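Local coordinates for protein exoribonuclease II, mitochondrial (Candida glabrata, PDB 6F3H) that degrades RNA from the 3' end as the magnesium-binding exoribonuclease of the mitochondrial degradosome, where it is tightly coupled to a helicase, at residues A[412-415]-A[421-424]; A[491-496]-A[617-622]; A[531-536]-A[547-552]. The protein carries 1 engineered substitution. All coordinates share one frame; numbering follows the deposited sequence.

Contact 1: A[412-415]-A[421-424]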
loop_
_atom_site.group_PDB
_atom_site.type_symbol
_atom_site.label_atom_id
_atom_site.label_comp_id
_atom_site.label_asym_id
_atom_site.label_seq_id
_atom_site.Cartn_x
_atom_site.Cartn_y
_atom_site.Cartn_z
ATOM N N ILE A 412 13.002 11.085 21.252
ATOM C CA ILE A 412 14.394 11.486 21.060
ATOM C C ILE A 412 14.973 12.063 22.345
ATOM O O ILE A 412 14.316 12.844 23.046
ATOM C CB ILE A 412 14.524 12.531 19.938
ATOM C CG1 ILE A 412 13.610 12.174 18.782
ATOM C CG2 ILE A 412 15.946 12.638 19.471
ATOM C CD1 ILE A 412 13.649 13.195 17.700
ATOM N N SER A 413 16.237 11.737 22.607
ATOM C CA SER A 413 16.967 12.258 23.749
ATOM C C SER A 413 18.376 12.576 23.298
ATOM O O SER A 413 18.964 11.820 22.520
ATOM C CB SER A 413 16.976 11.254 24.893
ATOM O OG SER A 413 15.654 11.027 25.359
ATOM N N ILE A 414 18.896 13.717 23.751
ATOM C CA ILE A 414 20.255 14.126 23.427
ATOM C C ILE A 414 21.012 14.456 24.701
ATOM O O ILE A 414 20.449 14.970 25.678
ATOM C CB ILE A 414 20.291 15.314 22.445
ATOM C CG1 ILE A 414 21.726 15.691 22.113
ATOM C CG2 ILE A 414 19.589 16.492 23.001
ATOM C CD1 ILE A 414 21.825 16.690 21.030
ATOM N N GLU A 415 22.290 14.116 24.692
ATOM C CA GLU A 415 23.236 14.515 25.713
ATOM C C GLU A 415 24.367 15.265 25.052
ATOM O O GLU A 415 25.102 14.690 24.240
ATOM C CB GLU A 415 23.775 13.307 26.442
ATOM C CG GLU A 415 22.864 12.859 27.503
ATOM C CD GLU A 415 23.266 11.521 28.001
ATOM O OE1 GLU A 415 24.045 10.856 27.283
ATOM O OE2 GLU A 415 22.844 11.156 29.116
ATOM N N ARG A 421 30.905 16.967 20.358
ATOM C CA ARG A 421 30.262 15.662 20.379
ATOM C C ARG A 421 28.950 15.649 21.163
ATOM O O ARG A 421 28.866 16.199 22.269
ATOM C CB ARG A 421 31.227 14.666 20.968
ATOM C CG ARG A 421 30.656 13.348 21.202
ATOM C CD ARG A 421 31.756 12.434 21.629
ATOM N NE ARG A 421 32.803 12.333 20.603
ATOM C CZ ARG A 421 33.049 11.261 19.843
ATOM N NH1 ARG A 421 32.297 10.168 19.934
ATOM N NH2 ARG A 421 34.046 11.293 18.962
ATOM N N SER A 422 27.932 14.984 20.593
ATOM C CA SER A 422 26.638 14.799 21.238
ATOM C C SER A 422 26.278 13.321 21.210
ATOM O O SER A 422 26.615 12.603 20.265
ATOM C CB SER A 422 25.525 15.588 20.538
ATOM O OG SER A 422 25.977 16.832 20.029
ATOM N N ARG A 423 25.578 12.865 22.238
ATOM C CA ARG A 423 25.094 11.497 22.255
ATOM C C ARG A 423 23.585 11.498 22.115
ATOM O O ARG A 423 22.886 12.298 22.751
ATOM C CB ARG A 423 25.464 10.744 23.525
ATOM C CG ARG A 423 24.797 9.372 23.560
ATOM C CD ARG A 423 25.151 8.548 24.771
ATOM N NE ARG A 423 26.571 8.606 25.086
ATOM C CZ ARG A 423 27.052 8.920 26.284
ATOM N NH1 ARG A 423 26.219 9.197 27.275
ATOM N NH2 ARG A 423 28.359 8.954 26.492
ATOM N N ILE A 424 23.093 10.595 21.274
ATOM C CA ILE A 424 21.695 10.552 20.895
ATOM C C ILE A 424 21.071 9.229 21.275
ATOM O O ILE A 424 21.672 8.166 21.097
ATOM C CB ILE A 424 21.544 10.799 19.400
ATOM C CG1 ILE A 424 22.456 11.961 19.043
ATOM C CG2 ILE A 424 20.112 11.033 19.106
ATOM C CD1 ILE A 424 22.004 13.279 19.642
#

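Contact 2: A[491-496]-A[617-622]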
loop_
_atom_site.group_PDB
_atom_site.type_symbol
_atom_site.label_atom_id
_atom_site.label_comp_id
_atom_site.label_asym_id
_atom_site.label_seq_id
_atom_site.Cartn_x
_atom_site.Cartn_y
_atom_site.Cartn_z
ATOM N N ILE A 491 12.762 0.158 23.431
ATOM C CA ILE A 491 13.965 -0.332 22.805
ATOM C C ILE A 491 14.718 0.893 22.344
ATOM O O ILE A 491 14.206 1.668 21.531
ATOM C CB ILE A 491 13.666 -1.252 21.618
ATOM C CG1 ILE A 491 12.865 -2.469 22.075
ATOM C CG2 ILE A 491 14.958 -1.703 20.986
ATOM C CD1 ILE A 491 12.821 -3.599 21.017
ATOM N N SER A 492 15.935 1.062 22.831
ATOM C CA SER A 492 16.614 2.324 22.642
ATOM C C SER A 492 17.918 2.130 21.890
ATOM O O SER A 492 18.697 1.210 22.168
ATOM C CB SER A 492 16.832 3.003 23.986
ATOM O OG SER A 492 15.596 3.114 24.676
ATOM N N PHE A 493 18.139 3.023 20.940
ATOM C CA PHE A 493 19.282 2.975 20.051
ATOM C C PHE A 493 20.100 4.211 20.324
ATOM O O PHE A 493 19.602 5.323 20.171
ATOM C CB PHE A 493 18.834 2.956 18.601
ATOM C CG PHE A 493 17.872 1.861 18.301
ATOM C CD1 PHE A 493 16.524 1.994 18.641
ATOM C CD2 PHE A 493 18.297 0.693 17.685
ATOM C CE1 PHE A 493 15.619 0.974 18.377
ATOM C CE2 PHE A 493 17.398 -0.322 17.421
ATOM C CZ PHE A 493 16.058 -0.183 17.765
ATOM N N SER A 494 21.336 4.020 20.724
ATOM C CA SER A 494 22.148 5.113 21.211
ATOM C C SER A 494 23.417 5.178 20.391
ATOM O O SER A 494 23.933 4.145 19.952
ATOM C CB SER A 494 22.466 4.929 22.682
ATOM O OG SER A 494 21.300 4.545 23.392
ATOM N N PHE A 495 23.882 6.395 20.143
ATOM C CA PHE A 495 25.107 6.598 19.383
ATOM C C PHE A 495 25.494 8.065 19.460
ATOM O O PHE A 495 24.707 8.918 19.880
ATOM C CB PHE A 495 24.934 6.192 17.943
ATOM C CG PHE A 495 23.751 6.803 17.338
ATOM C CD1 PHE A 495 22.514 6.183 17.430
ATOM C CD2 PHE A 495 23.841 8.048 16.746
ATOM C CE1 PHE A 495 21.380 6.771 16.881
ATOM C CE2 PHE A 495 22.729 8.647 16.206
ATOM C CZ PHE A 495 21.487 8.003 16.267
ATOM N N GLU A 496 26.711 8.354 19.016
ATOM C CA GLU A 496 27.264 9.686 19.135
ATOM C C GLU A 496 27.656 10.255 17.792
ATOM O O GLU A 496 28.164 9.552 16.910
ATOM C CB GLU A 496 28.450 9.704 20.046
ATOM C CG GLU A 496 28.031 9.570 21.474
ATOM C CD GLU A 496 29.138 9.027 22.336
ATOM O OE1 GLU A 496 30.307 9.181 21.934
ATOM O OE2 GLU A 496 28.845 8.461 23.412
ATOM N N LYS A 617 18.492 3.443 8.929
ATOM C CA LYS A 617 19.694 3.101 8.177
ATOM C C LYS A 617 20.646 2.280 9.026
ATOM O O LYS A 617 21.250 1.319 8.543
ATOM C CB LYS A 617 20.420 4.347 7.681
ATOM C CG LYS A 617 19.848 4.971 6.446
ATOM C CD LYS A 617 20.837 5.968 5.874
ATOM C CE LYS A 617 20.897 7.283 6.667
ATOM N NZ LYS A 617 21.687 8.325 5.931
ATOM N N LEU A 618 20.793 2.635 10.296
ATOM C CA LEU A 618 21.800 1.970 11.111
ATOM C C LEU A 618 21.410 0.540 11.451
ATOM O O LEU A 618 22.271 -0.345 11.478
ATOM C CB LEU A 618 22.049 2.764 12.382
ATOM C CG LEU A 618 22.859 4.027 12.078
ATOM C CD1 LEU A 618 23.075 4.860 13.323
ATOM C CD2 LEU A 618 24.175 3.677 11.397
ATOM N N CYS A 619 20.125 0.279 11.712
ATOM C CA CYS A 619 19.748 -1.106 11.983
ATOM C C CYS A 619 19.945 -1.986 10.776
ATOM O O CYS A 619 20.121 -3.200 10.922
ATOM C CB CYS A 619 18.316 -1.222 12.455
ATOM S SG CYS A 619 18.184 -0.810 14.137
ATOM N N ALA A 620 19.900 -1.403 9.585
ATOM C CA ALA A 620 20.325 -2.143 8.414
ATOM C C ALA A 620 21.725 -2.687 8.635
ATOM O O ALA A 620 21.957 -3.901 8.566
ATOM C CB ALA A 620 20.280 -1.241 7.182
ATOM N N ALA A 621 22.662 -1.790 8.963
ATOM C CA ALA A 621 24.039 -2.201 9.195
ATOM C C ALA A 621 24.106 -3.263 10.275
ATOM O O ALA A 621 24.785 -4.287 10.126
ATOM C CB ALA A 621 24.875 -0.988 9.581
ATOM N N PHE A 622 23.358 -3.053 11.344
ATOM C CA PHE A 622 23.416 -3.934 12.497
ATOM C C PHE A 622 22.938 -5.335 12.143
ATOM O O PHE A 622 23.613 -6.327 12.441
ATOM C CB PHE A 622 22.572 -3.302 13.591
ATOM C CG PHE A 622 22.664 -3.962 14.919
ATOM C CD1 PHE A 622 23.743 -3.728 15.751
ATOM C CD2 PHE A 622 21.611 -4.723 15.394
ATOM C CE1 PHE A 622 23.794 -4.294 17.014
ATOM C CE2 PHE A 622 21.656 -5.296 16.646
ATOM C CZ PHE A 622 22.743 -5.080 17.460
#

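Contact 3: A[531-536]-A[547-552]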
loop_
_atom_site.group_PDB
_atom_site.type_symbol
_atom_site.label_atom_id
_atom_site.label_comp_id
_atom_site.label_asym_id
_atom_site.label_seq_id
_atom_site.Cartn_x
_atom_site.Cartn_y
_atom_site.Cartn_z
ATOM N N ASP A 531 7.871 24.001 16.803
ATOM C CA ASP A 531 8.179 25.024 15.821
ATOM C C ASP A 531 8.108 26.408 16.449
ATOM O O ASP A 531 9.044 27.209 16.322
ATOM C CB ASP A 531 7.245 24.915 14.629
ATOM C CG ASP A 531 7.680 23.837 13.650
ATOM O OD1 ASP A 531 8.902 23.710 13.398
ATOM O OD2 ASP A 531 6.794 23.133 13.107
ATOM N N SER A 532 7.049 26.677 17.218
ATOM C CA SER A 532 6.935 28.015 17.783
ATOM C C SER A 532 8.068 28.259 18.761
ATOM O O SER A 532 8.523 29.394 18.926
ATOM C CB SER A 532 5.549 28.239 18.405
ATOM O OG SER A 532 5.298 27.359 19.469
ATOM N N ILE A 533 8.542 27.199 19.390
ATOM C CA ILE A 533 9.708 27.296 20.252
ATOM C C ILE A 533 10.932 27.734 19.465
ATOM O O ILE A 533 11.673 28.626 19.890
ATOM C CB ILE A 533 9.940 25.946 20.932
ATOM C CG1 ILE A 533 8.882 25.754 22.006
ATOM C CG2 ILE A 533 11.362 25.836 21.440
ATOM C CD1 ILE A 533 8.810 24.373 22.499
ATOM N N LEU A 534 11.177 27.109 18.313
ATOM C CA LEU A 534 12.385 27.426 17.565
ATOM C C LEU A 534 12.265 28.735 16.818
ATOM O O LEU A 534 13.238 29.176 16.194
ATOM C CB LEU A 534 12.726 26.319 16.574
ATOM C CG LEU A 534 12.870 24.937 17.198
ATOM C CD1 LEU A 534 12.758 23.854 16.140
ATOM C CD2 LEU A 534 14.131 24.798 18.007
ATOM N N ASN A 535 11.108 29.373 16.902
ATOM C CA ASN A 535 10.932 30.741 16.466
ATOM C C ASN A 535 10.962 31.741 17.627
ATOM O O ASN A 535 10.937 32.958 17.393
ATOM C CB ASN A 535 9.612 30.832 15.702
ATOM C CG ASN A 535 9.517 32.076 14.852
ATOM O OD1 ASN A 535 10.482 32.471 14.192
ATOM N ND2 ASN A 535 8.355 32.722 14.880
ATOM N N GLY A 536 11.061 31.261 18.864
ATOM C CA GLY A 536 10.983 32.109 20.024
ATOM C C GLY A 536 9.579 32.357 20.521
ATOM O O GLY A 536 9.416 32.917 21.605
ATOM N N LYS A 547 17.140 24.100 24.763
ATOM C CA LYS A 547 18.402 24.043 24.030
ATOM C C LYS A 547 18.679 22.650 23.466
ATOM O O LYS A 547 19.343 22.541 22.435
ATOM C CB LYS A 547 19.566 24.568 24.884
ATOM C CG LYS A 547 20.996 24.283 24.323
ATOM C CD LYS A 547 21.370 24.908 22.949
ATOM C CE LYS A 547 21.060 26.415 22.811
ATOM N NZ LYS A 547 21.414 26.883 21.420
ATOM N N GLN A 548 18.134 21.583 24.049
ATOM C CA GLN A 548 18.374 20.288 23.426
ATOM C C GLN A 548 17.711 20.224 22.054
ATOM O O GLN A 548 18.264 19.652 21.103
ATOM C CB GLN A 548 17.858 19.175 24.320
ATOM C CG GLN A 548 18.634 18.961 25.595
ATOM C CD GLN A 548 17.828 18.223 26.640
ATOM O OE1 GLN A 548 16.851 18.750 27.164
ATOM N NE2 GLN A 548 18.203 16.971 26.911
ATOM N N LEU A 549 16.558 20.871 21.923
ATOM C CA LEU A 549 15.879 20.944 20.639
ATOM C C LEU A 549 16.687 21.718 19.606
ATOM O O LEU A 549 16.824 21.272 18.463
ATOM C CB LEU A 549 14.512 21.581 20.837
ATOM C CG LEU A 549 13.593 20.813 21.787
ATOM C CD1 LEU A 549 12.315 21.570 21.989
ATOM C CD2 LEU A 549 13.258 19.476 21.200
ATOM N N GLU A 550 17.191 22.906 19.963
ATOM C CA GLU A 550 17.952 23.655 18.968
ATOM C C GLU A 550 19.151 22.855 18.531
ATOM O O GLU A 550 19.518 22.842 17.350
ATOM C CB GLU A 550 18.384 25.012 19.504
ATOM C CG GLU A 550 17.276 25.761 20.193
ATOM C CD GLU A 550 17.739 27.077 20.770
ATOM O OE1 GLU A 550 18.964 27.359 20.704
ATOM O OE2 GLU A 550 16.871 27.831 21.274
ATOM N N LEU A 551 19.746 22.146 19.473
ATOM C CA LEU A 551 20.871 21.308 19.138
ATOM C C LEU A 551 20.445 20.205 18.199
ATOM O O LEU A 551 21.119 19.939 17.201
ATOM C CB LEU A 551 21.471 20.742 20.413
ATOM C CG LEU A 551 22.818 20.075 20.216
ATOM C CD1 LEU A 551 23.713 20.839 19.234
ATOM C CD2 LEU A 551 23.428 19.989 21.585
ATOM N N LEU A 552 19.312 19.568 18.489
ATOM C CA LEU A 552 18.821 18.499 17.624
ATOM C C LEU A 552 18.498 19.016 16.237
ATOM O O LEU A 552 18.817 18.368 15.235
ATOM C CB LEU A 552 17.582 17.855 18.236
ATOM C CG LEU A 552 17.832 16.886 19.386
ATOM C CD1 LEU A 552 16.543 16.471 20.051
ATOM C CD2 LEU A 552 18.582 15.655 18.882
#

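Contact 1: A[412-415]-A[421-424]
E415 and R423 face each other as a hydrogen-bonded antiparallel pair, and their backbones make both bonds such a pair allows. E415 N gives its hydrogen to R423 O at 2.7 Å, and R423 N returns one to E415 O at 2.8 Å, both nearly straight. I414 and I424 form the adjacent non-hydrogen-bonded pair, where the CA hydrogen of I414 points at R423 O and that of I424 at S413 O.

R423 can be followed outward from the strand. Its CB is about as far from E415 O as from E415 OE1; CG, set anti to the backbone N (chi1 173°), starts the chain running beside the E415 side chain. CD comes to 3.6 Å from E415 OE1, and a bend at chi3 then swings the guanidinium round so that NH1 reaches the same oxygen at 2.7 Å. This salt bridge includes a hydrogen bond that is weak by its angle of 122°; the carboxylate and guanidinium planes stand 73° apart. NE is taken by a second acid, E496, so the long, multidentate arginine suits a place between two glutamates at a partly exposed face.

On the other face the two isoleucines are buried and pack together. I424 CD1 lies against I414 CG1 at 3.5 Å, and I414 CD1 extends to S422, which offers its CB at 3.9 Å; beta-branched isoleucines fill this face well and favour extended backbone.

The hairpin 410-416/421-429 belongs to the RNB domain sheet, and its first strand also carries the magnesium ligand D410. Helix 543-567 packs over I412 and I414 through L551, L552 and L555, while strand 488-499 continues the sheet beyond 421-429, bonding to S422 and I424.

Contact 2: A[491-496]-A[617-622]
F493 meets C619 through CE2 and CD2: CE2 is 3.4 Å from C619 SG, with CD2 the next atom along. The sulfur stands 4.4 Å from the ring centroid and 54° off the ring normal, so it approaches obliquely, neither squarely over the face nor in the ring plane. With SG turned anti to the carbonyl carbon (chi1 -79°), the thiol extends from the helix toward the strand. A small, polarisable cysteine suits this place: F493 CA and C619 CA are 9.1 Å apart, the phenylalanine side chain reaches across, and the short thiol completes the contact.

The second pair is arranged differently. L618 CD1 sits over the centre of the F495 ring, 4.3 Å above its plane, so a methyl rests on the aromatic face; its nearest ring atom is F495 CD1 at 4.4 Å. Leucine and phenylalanine suit an apolar interface; F495 is buried and L618 nearer the surface.

F493 and F495, two apart on an extended strand, both point to the helix. V514 and I428 on the flanking strands adjoin F493, and I424 adjoins F495. Together they form a helix-on-sheet layer of the RNB domain, joined here by a cysteine sulfur-aromatic contact and a methyl over a ring.

Contact 3: A[531-536]-A[547-552]
L534 reaches across to E550 with one methyl: its CD2 lies 3.9 Å from E550 CG. The same methyl is 4.3 Å from L549 CB, so it rests against two consecutive residues of the facing helix. The side chains of L534 and E550 run antiparallel alongside each other, which brings the aliphatic part of the glutamate, and not its carboxylate, against the leucine. Deeper in the interface, I533 CG2 and L549 CD1 meet at 4.4 Å, a looser methyl contact between two buried residues. Aliphatic side chains suit this interface because the contact is made chiefly by their methyls and methylenes.

The next shell sets the glutamate. Its CG is anti to the carbonyl carbon (chi1 -47°) and the chain runs extended from there, bringing the carboxylate to K547 one turn earlier, where K547 NZ bonds E550 OE1 at 2.6 Å. The lysine comes from the anti side of that oxygen, 28° out of the carboxylate plane. This keeps the charges on the more exposed side while the methylenes of E550 serve the apolar contact.

Further out, D531 is tied to T602 and S604, and L552 packs on L607 and F611 of helix 603-625. Beyond L534 the chain turns away at G536, whose positive phi of 87° suits glycine and whose N bonds I533 O at 2.9 Å. That ending is a Schellman motif, closing a short helix that leans on helix 543-567 within the RNB domain.

Overall arrangement
All three contacts lie in the RNB domain; two share its sheet, and the third reaches it through helix 543-567. Contacts 1 and 2 are buried, and strand 421-429 of contact 1 pairs with strand 488-499 of contact 2. Contact 1 is held by backbone bonds and a salt bridge; contact 2, where a helix lies over the sheet, relies on rings, a methyl and sulfur. Contact 3, only partly buried, joins two helices by aliphatic side chains with charge at its margin. It meets contact 1 through Q548, L551 and L552 but does not touch contact 2, their nearest atoms being about 9 Å apart.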